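Local coordinates for protein Cas13d (uncultured Ruminococcus sp, PDB 6IV9) that binds a CRISPR RNA and, through its two HEPN domains, probably matures that guide and cleaves target RNA, at residues 63-67 with 68-72; 595-599 with 600-604; 679-682 with 683-687. The protein carries 2 engineered substitutions. All coordinates share one frame; numbering follows the deposited sequence.

Contact 1. Residues 63-67 with 68-72; sequences ILVSE and NKMYI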
loop_
_atom_site.group_PDB
_atom_site.type_symbol
_atom_site.label_atom_id
_atom_site.label_comp_id
_atom_site.label_asym_id
_atom_site.label_seq_id
_atom_site.Cartn_x
_atom_site.Cartn_y
_atom_site.Cartn_z
ATOM N N ILE A 63 27.431 -3.648 -8.251
ATOM C CA ILE A 63 28.676 -4.451 -8.328
ATOM C C ILE A 63 28.367 -5.762 -7.606
ATOM O O ILE A 63 28.267 -5.755 -6.409
ATOM C CB ILE A 63 29.876 -3.738 -7.696
ATOM C CG1 ILE A 63 30.085 -2.352 -8.295
ATOM C CG2 ILE A 63 31.105 -4.608 -7.837
ATOM C CD1 ILE A 63 31.256 -1.627 -7.722
ATOM N N LEU A 64 28.186 -6.831 -8.357
ATOM C CA LEU A 64 27.903 -8.157 -7.773
ATOM C C LEU A 64 29.234 -8.798 -7.407
ATOM O O LEU A 64 30.159 -8.675 -8.174
ATOM C CB LEU A 64 27.105 -8.980 -8.778
ATOM C CG LEU A 64 25.785 -8.327 -9.171
ATOM C CD1 LEU A 64 25.140 -9.045 -10.323
ATOM C CD2 LEU A 64 24.842 -8.253 -7.989
ATOM N N VAL A 65 29.286 -9.431 -6.245
ATOM C CA VAL A 65 30.566 -10.006 -5.773
ATOM C C VAL A 65 30.444 -11.511 -5.586
ATOM O O VAL A 65 29.479 -11.973 -5.021
ATOM C CB VAL A 65 31.082 -9.339 -4.485
ATOM C CG1 VAL A 65 32.430 -9.887 -4.083
ATOM C CG2 VAL A 65 31.130 -7.828 -4.567
ATOM N N SER A 66 31.420 -12.209 -6.132
ATOM C CA SER A 66 31.614 -13.658 -5.916
ATOM C C SER A 66 32.970 -13.829 -5.215
ATOM O O SER A 66 33.670 -12.834 -4.970
ATOM C CB SER A 66 31.561 -14.432 -7.177
ATOM O OG SER A 66 32.827 -14.409 -7.787
ATOM N N GLU A 67 33.330 -15.052 -4.883
ATOM C CA GLU A 67 34.620 -15.180 -4.178
ATOM C C GLU A 67 35.743 -14.695 -5.099
ATOM O O GLU A 67 36.557 -13.935 -4.649
ATOM C CB GLU A 67 34.805 -16.607 -3.665
ATOM C CG GLU A 67 36.044 -16.791 -2.822
ATOM C CD GLU A 67 36.003 -16.064 -1.492
ATOM O OE1 GLU A 67 35.114 -15.219 -1.322
ATOM O OE2 GLU A 67 36.866 -16.328 -0.642
ATOM N N ASN A 68 35.744 -15.070 -6.365
ATOM C CA ASN A 68 36.928 -14.704 -7.175
ATOM C C ASN A 68 36.681 -13.528 -8.125
ATOM O O ASN A 68 37.649 -12.952 -8.568
ATOM C CB ASN A 68 37.490 -15.946 -7.868
ATOM C CG ASN A 68 37.924 -17.008 -6.879
ATOM O OD1 ASN A 68 37.345 -18.080 -6.817
ATOM N ND2 ASN A 68 38.928 -16.708 -6.079
ATOM N N LYS A 69 35.434 -13.146 -8.356
ATOM C CA LYS A 69 35.157 -12.114 -9.377
ATOM C C LYS A 69 34.126 -11.094 -8.916
ATOM O O LYS A 69 33.439 -11.360 -7.963
ATOM C CB LYS A 69 34.497 -12.790 -10.568
ATOM C CG LYS A 69 35.285 -13.913 -11.200
ATOM C CD LYS A 69 36.634 -13.476 -11.647
ATOM C CE LYS A 69 37.381 -14.576 -12.362
ATOM N NZ LYS A 69 38.668 -14.095 -12.912
ATOM N N MET A 70 34.091 -9.962 -9.607
ATOM C CA MET A 70 33.074 -8.905 -9.413
ATOM C C MET A 70 32.436 -8.691 -10.775
ATOM O O MET A 70 33.145 -8.790 -11.768
ATOM C CB MET A 70 33.674 -7.573 -8.964
ATOM C CG MET A 70 34.153 -7.567 -7.561
ATOM S SD MET A 70 34.706 -5.953 -7.066
ATOM C CE MET A 70 36.211 -5.770 -8.006
ATOM N N TYR A 71 31.133 -8.472 -10.795
ATOM C CA TYR A 71 30.421 -8.189 -12.054
ATOM C C TYR A 71 29.787 -6.818 -11.895
ATOM O O TYR A 71 29.016 -6.645 -10.992
ATOM C CB TYR A 71 29.394 -9.275 -12.353
ATOM C CG TYR A 71 30.001 -10.646 -12.394
ATOM C CD1 TYR A 71 30.132 -11.399 -11.250
ATOM C CD2 TYR A 71 30.483 -11.162 -13.573
ATOM C CE1 TYR A 71 30.707 -12.651 -11.282
ATOM C CE2 TYR A 71 31.064 -12.411 -13.626
ATOM C CZ TYR A 71 31.180 -13.155 -12.475
ATOM O OH TYR A 71 31.758 -14.379 -12.529
ATOM N N ILE A 72 30.113 -5.920 -12.800
ATOM C CA ILE A 72 29.604 -4.531 -12.776
ATOM C C ILE A 72 28.459 -4.420 -13.775
ATOM O O ILE A 72 28.630 -4.817 -14.901
ATOM C CB ILE A 72 30.756 -3.579 -13.118
ATOM C CG1 ILE A 72 31.858 -3.684 -12.065
ATOM C CG2 ILE A 72 30.255 -2.168 -13.296
ATOM C CD1 ILE A 72 32.956 -2.694 -12.217
#
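Leu64 and Tyr71 pair across a tight beta hairpin, on its two antiparallel strands, and exchange two of its backbone hydrogen bonds. Leu64 N donates a hydrogen bond to Tyr71 O at 2.8 Å, and Tyr71 N returns one to Leu64 O, making this the hydrogen-bonded pair; Ile63 with Ile72 and Val65 with Met70 are the non-hydrogen-bonded pairs beside it. Nearer the turn, Ser66 N donates to Lys69 O at 2.9 Å, almost straight down the carbonyl.

The side-chain polar contact belongs to Ser66. With OG set between the backbone N and the carbonyl carbon (chi1 84°), the hydroxyl oxygen swings across the turn and accepts from Lys69 N at 3.0 Å; Asn68 N adds a weak bond to the same atom. Without the hydroxyl, as with an alanine here, Lys69 N would probably lose this acceptor, Asn68 N its weak bond, and the turn would be less firmly fixed. The ammonium of Lys69 leads off elsewhere, to a salt bridge with Asp88.

Apolar contacts divide between the two faces of the hairpin. Ile63 and Met70 run side by side, the CG2 branch of Ile63 lying 3.9 Å from Met70 SD, and Val65 CG2 reaches Met70 CG at 4.3 Å. On the other face Leu64 CB meets Tyr71 CB, while Leu64 also touches Ile168 and Gln171 of helix 168-197.

This hairpin edges a four-stranded antiparallel sheet, whose next strand, 81-88, bonds to Met70 and Ile72. The chemistry implies a turn whose amides at Ser66 and Lys69 are both satisfied locally, one by a carbonyl and one by a hydroxyl.

Contact 2. Residues 595-599 with 600-604; sequences DNITD and DRISE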
loop_
_atom_site.group_PDB
_atom_site.type_symbol
_atom_site.label_atom_id
_atom_site.label_comp_id
_atom_site.label_asym_id
_atom_site.label_seq_id
_atom_site.Cartn_x
_atom_site.Cartn_y
_atom_site.Cartn_z
ATOM N N ASP A 595 -28.614 8.721 19.811
ATOM C CA ASP A 595 -27.981 7.414 20.097
ATOM C C ASP A 595 -29.011 6.283 20.072
ATOM O O ASP A 595 -28.612 5.161 19.810
ATOM C CB ASP A 595 -27.274 7.435 21.449
ATOM C CG ASP A 595 -25.914 8.104 21.420
ATOM O OD1 ASP A 595 -25.361 8.282 20.319
ATOM O OD2 ASP A 595 -25.414 8.439 22.502
ATOM N N ASN A 596 -30.280 6.570 20.339
ATOM C CA ASN A 596 -31.246 5.452 20.455
ATOM C C ASN A 596 -32.206 5.376 19.268
ATOM O O ASN A 596 -33.243 4.744 19.404
ATOM C CB ASN A 596 -31.876 5.376 21.846
ATOM C CG ASN A 596 -32.726 6.572 22.197
ATOM O OD1 ASN A 596 -32.915 6.869 23.369
ATOM N ND2 ASN A 596 -33.261 7.240 21.193
ATOM N N ILE A 597 -31.848 5.974 18.145
ATOM C CA ILE A 597 -32.739 5.936 16.959
ATOM C C ILE A 597 -32.907 4.474 16.529
ATOM O O ILE A 597 -31.926 3.742 16.509
ATOM C CB ILE A 597 -32.143 6.803 15.844
ATOM C CG1 ILE A 597 -33.070 6.870 14.636
ATOM C CG2 ILE A 597 -30.768 6.293 15.463
ATOM C CD1 ILE A 597 -32.763 7.991 13.701
ATOM N N THR A 598 -34.136 4.085 16.216
ATOM C CA THR A 598 -34.454 2.699 15.799
ATOM C C THR A 598 -34.275 2.543 14.288
ATOM O O THR A 598 -34.340 3.521 13.582
ATOM C CB THR A 598 -35.890 2.330 16.186
ATOM O OG1 THR A 598 -36.779 3.106 15.395
ATOM C CG2 THR A 598 -36.197 2.584 17.639
ATOM N N ASP A 599 -34.154 1.303 13.831
ATOM C CA ASP A 599 -34.032 1.000 12.384
ATOM C C ASP A 599 -35.300 1.487 11.682
ATOM O O ASP A 599 -35.207 2.030 10.599
ATOM C CB ASP A 599 -33.846 -0.502 12.155
ATOM C CG ASP A 599 -32.497 -1.043 12.589
ATOM O OD1 ASP A 599 -31.650 -0.241 12.981
ATOM O OD2 ASP A 599 -32.309 -2.265 12.522
ATOM N N ASP A 600 -36.456 1.298 12.310
ATOM C CA ASP A 600 -37.725 1.737 11.685
ATOM C C ASP A 600 -37.699 3.261 11.519
ATOM O O ASP A 600 -38.165 3.743 10.514
ATOM C CB ASP A 600 -38.939 1.167 12.424
ATOM C CG ASP A 600 -39.147 -0.333 12.232
ATOM O OD1 ASP A 600 -38.728 -0.872 11.197
ATOM O OD2 ASP A 600 -39.736 -0.945 13.125
ATOM N N ARG A 601 -37.167 3.982 12.494
ATOM C CA ARG A 601 -37.109 5.460 12.394
ATOM C C ARG A 601 -36.221 5.882 11.217
ATOM O O ARG A 601 -36.549 6.832 10.556
ATOM C CB ARG A 601 -36.617 6.059 13.708
ATOM C CG ARG A 601 -36.617 7.576 13.710
ATOM C CD ARG A 601 -37.901 8.187 13.205
ATOM N NE ARG A 601 -37.852 9.620 13.371
ATOM C CZ ARG A 601 -38.445 10.491 12.585
ATOM N NH1 ARG A 601 -39.407 10.104 11.778
ATOM N NH2 ARG A 601 -38.095 11.759 12.616
ATOM N N ILE A 602 -35.098 5.204 11.017
ATOM C CA ILE A 602 -34.189 5.547 9.891
ATOM C C ILE A 602 -34.935 5.295 8.589
ATOM O O ILE A 602 -34.895 6.135 7.719
ATOM C CB ILE A 602 -32.895 4.720 9.958
ATOM C CG1 ILE A 602 -32.034 5.126 11.149
ATOM C CG2 ILE A 602 -32.134 4.817 8.654
ATOM C CD1 ILE A 602 -30.951 4.153 11.467
ATOM N N SER A 603 -35.650 4.176 8.512
ATOM C CA SER A 603 -36.395 3.845 7.276
ATOM C C SER A 603 -37.415 4.936 7.008
ATOM O O SER A 603 -37.601 5.271 5.862
ATOM C CB SER A 603 -37.087 2.528 7.399
ATOM O OG SER A 603 -36.245 1.501 6.957
ATOM N N GLU A 604 -38.058 5.404 8.072
ATOM C CA GLU A 604 -39.099 6.457 8.019
ATOM C C GLU A 604 -38.517 7.786 7.537
ATOM O O GLU A 604 -39.049 8.351 6.614
ATOM C CB GLU A 604 -39.639 6.627 9.435
ATOM C CG GLU A 604 -40.820 7.561 9.542
ATOM C CD GLU A 604 -41.524 7.492 10.886
ATOM O OE1 GLU A 604 -42.696 7.147 10.903
ATOM O OE2 GLU A 604 -40.900 7.773 11.904
#
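Thr598 and Arg601 meet at a helix N-cap on the protein surface, where the loop after helix 581-591 turns into the short helix 599-606. The capping bond runs from Arg601 N to Thr598 OG1, 3.1 Å long with an N-H...O angle of 153°. Thr598 places that oxygen between its backbone N and carbonyl carbon (chi1 68°), which turns it over the first turn of the helix, and OG1 also comes close to the CB of Arg601. Behind the cap the regular helical bonds start: Ile602 N donates to Thr598 O, in the carbonyl plane, and Ser603 N donates to Asp599 O at 3.0 Å.

Ile597, the residue before the N-cap, adds apolar contacts. Its CG1 branch extends anti to the backbone N (chi1 -176°) and crosses the Arg601 side chain at about a right angle, with Ile597 CG1 3.7 Å from Arg601 CG. The terminal CD1 of Ile597 reaches on to Ile602 CG1 at 3.9 Å, again crosswise, and these two isoleucines form the hydrophobic staple beside the N-cap. Ile602 is the buried member of the group and packs in turn on Leu581 and Phe584 of helix 581-591.

Beyond its aliphatic part, Arg601 bends at chi2 and carries its guanidinium along the helix to Glu604, where Arg601 NH1 forms a salt bridge with Glu604 OE2 at 2.8 Å. The carboxylate lies at the guanidinium edge, although OE2 is approached from above the carboxylate plane. Asp599, in the first turn, pairs through OD1 with Arg585, whose NH2 also donates to Ile597 O, tying the loop and the helix start to helix 581-591.

Contact 3. Residues 679-682 with 683-687; sequences MNSS and LEAKR
Lys686 stretches back from the first turn of its helix and lays its outer chain across the end of Met679, the two side chains crossing at about a right angle with Lys686 CE 3.8 Å from Met679 CE. The lysine leaves with CG anti to its carbonyl carbon (chi1 -64°), runs extended through chi2 and chi3, and turns only at the last torsion, which brings NZ over the preceding loop. There the ammonium donates to two backbone carbonyls. Met679 O, at 3.0 Å from Lys686 NZ, is met from above its carbonyl plane, some 50° out of it, while Ser681 O, at 3.2 Å from Lys686 NZ, receives a donor tilted more moderately from its own plane. A third partner is Glu667 of helix 663-673, which forms a salt bridge with the same nitrogen.

Ser681 flanks the lysine lower down: Ser681 OG lies 3.5 Å from Lys686 CG, and Ser681 CB lies 4.0 Å from Ala685 CB. The hydroxyl of Ser681 is held by Asp678 O, just before the loop segment.

Ser682 is the N-cap of helix 683-696. Ser682 OG accepts from Ala685 N at 3.0 Å, and Ser682 O takes the first regular helical bond, from Lys686 N at 2.9 Å and in the carbonyl plane. Ala685 CB lies close to both Ser682 oxygens.

Lysine and cap thus both join the loop 679-682 to the first turn of the helix. Three oxygen partners round Lys686 NZ would be expected to favour its charged form, and the helix start is fastened at once to the loop carbonyls and, through Glu667, to the neighbouring helix 663-673.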
loop_
_atom_site.group_PDB
_atom_site.type_symbol
_atom_site.label_atom_id
_atom_site.label_comp_id
_atom_site.label_asym_id
_atom_site.label_seq_id
_atom_site.Cartn_x
_atom_site.Cartn_y
_atom_site.Cartn_z
ATOM N N MET A 679 -13.070 36.588 4.722
ATOM C CA MET A 679 -11.827 36.297 3.962
ATOM C C MET A 679 -10.616 37.067 4.511
ATOM O O MET A 679 -9.505 36.681 4.190
ATOM C CB MET A 679 -11.995 36.573 2.471
ATOM C CG MET A 679 -12.762 35.502 1.713
ATOM S SD MET A 679 -12.795 33.824 2.380
ATOM C CE MET A 679 -11.192 33.212 1.890
ATOM N N ASN A 680 -10.845 38.120 5.296
ATOM C CA ASN A 680 -9.750 38.943 5.860
ATOM C C ASN A 680 -9.239 38.331 7.168
ATOM O O ASN A 680 -8.231 38.786 7.663
ATOM C CB ASN A 680 -10.160 40.405 6.022
ATOM C CG ASN A 680 -9.932 41.257 4.791
ATOM O OD1 ASN A 680 -9.340 40.824 3.821
ATOM N ND2 ASN A 680 -10.399 42.490 4.833
ATOM N N SER A 681 -9.890 37.290 7.680
ATOM C CA SER A 681 -9.420 36.639 8.926
ATOM C C SER A 681 -8.122 35.862 8.672
ATOM O O SER A 681 -7.793 35.612 7.537
ATOM C CB SER A 681 -10.470 35.759 9.546
ATOM O OG SER A 681 -10.797 34.685 8.705
ATOM N N SER A 682 -7.412 35.537 9.736
ATOM C CA SER A 682 -6.131 34.806 9.638
ATOM C C SER A 682 -6.372 33.340 9.287
ATOM O O SER A 682 -7.458 32.858 9.512
ATOM C CB SER A 682 -5.408 34.887 10.928
ATOM O OG SER A 682 -6.088 34.165 11.915
ATOM N N LEU A 683 -5.331 32.665 8.819
ATOM C CA LEU A 683 -5.423 31.225 8.488
ATOM C C LEU A 683 -5.748 30.450 9.762
ATOM O O LEU A 683 -6.527 29.536 9.687
ATOM C CB LEU A 683 -4.111 30.763 7.858
ATOM C CG LEU A 683 -3.985 31.073 6.373
ATOM C CD1 LEU A 683 -2.540 31.019 5.930
ATOM C CD2 LEU A 683 -4.828 30.137 5.540
ATOM N N GLU A 684 -5.165 30.836 10.892
ATOM C CA GLU A 684 -5.471 30.133 12.159
ATOM C C GLU A 684 -6.955 30.318 12.487
ATOM O O GLU A 684 -7.543 29.397 12.995
ATOM C CB GLU A 684 -4.544 30.576 13.291
ATOM C CG GLU A 684 -4.680 29.744 14.557
ATOM C CD GLU A 684 -4.189 28.297 14.558
ATOM O OE1 GLU A 684 -3.790 27.773 13.498
ATOM O OE2 GLU A 684 -4.207 27.687 15.628
ATOM N N ALA A 685 -7.497 31.512 12.257
ATOM C CA ALA A 685 -8.928 31.765 12.511
ATOM C C ALA A 685 -9.771 30.893 11.575
ATOM O O ALA A 685 -10.742 30.354 12.019
ATOM C CB ALA A 685 -9.234 33.222 12.320
ATOM N N LYS A 686 -9.382 30.796 10.315
ATOM C CA LYS A 686 -10.121 29.972 9.333
ATOM C C LYS A 686 -10.070 28.501 9.758
ATOM O O LYS A 686 -11.093 27.867 9.736
ATOM C CB LYS A 686 -9.533 30.190 7.942
ATOM C CG LYS A 686 -9.689 31.598 7.402
ATOM C CD LYS A 686 -9.233 31.744 5.997
ATOM C CE LYS A 686 -9.716 33.037 5.395
ATOM N NZ LYS A 686 -8.601 33.903 4.997
ATOM N N ARG A 687 -8.909 28.017 10.175
ATOM C CA ARG A 687 -8.809 26.614 10.645
ATOM C C ARG A 687 -9.695 26.456 11.881
ATOM O O ARG A 687 -10.412 25.491 11.954
ATOM C CB ARG A 687 -7.361 26.242 10.958
ATOM C CG ARG A 687 -6.468 26.075 9.740
ATOM C CD ARG A 687 -5.109 25.494 10.076
ATOM N NE ARG A 687 -4.335 25.055 8.937
ATOM C CZ ARG A 687 -3.518 25.806 8.231
ATOM N NH1 ARG A 687 -3.252 27.036 8.605
ATOM N NH2 ARG A 687 -2.968 25.328 7.140
#

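How the contacts relate
The three contacts follow one another along the chain without overlapping. Contact 1 lies near the amino-terminal end, on strands 60-65 and 69-75 of a four-stranded antiparallel sheet, while contacts 2 and 3 are helix starts much later, at helices 599-606 and 683-696 of this mostly helical protein. None touches another: centres of contacts 1 and 2 are about 71 Å apart, on opposite sides of the chain's centre, those of 1 and 3 are about 61 Å apart, and those of 2 and 3 are about 39 Å apart. They are therefore independent local features, with contact 1 nearest the bound RNA, about 5 Å away between nearest atoms.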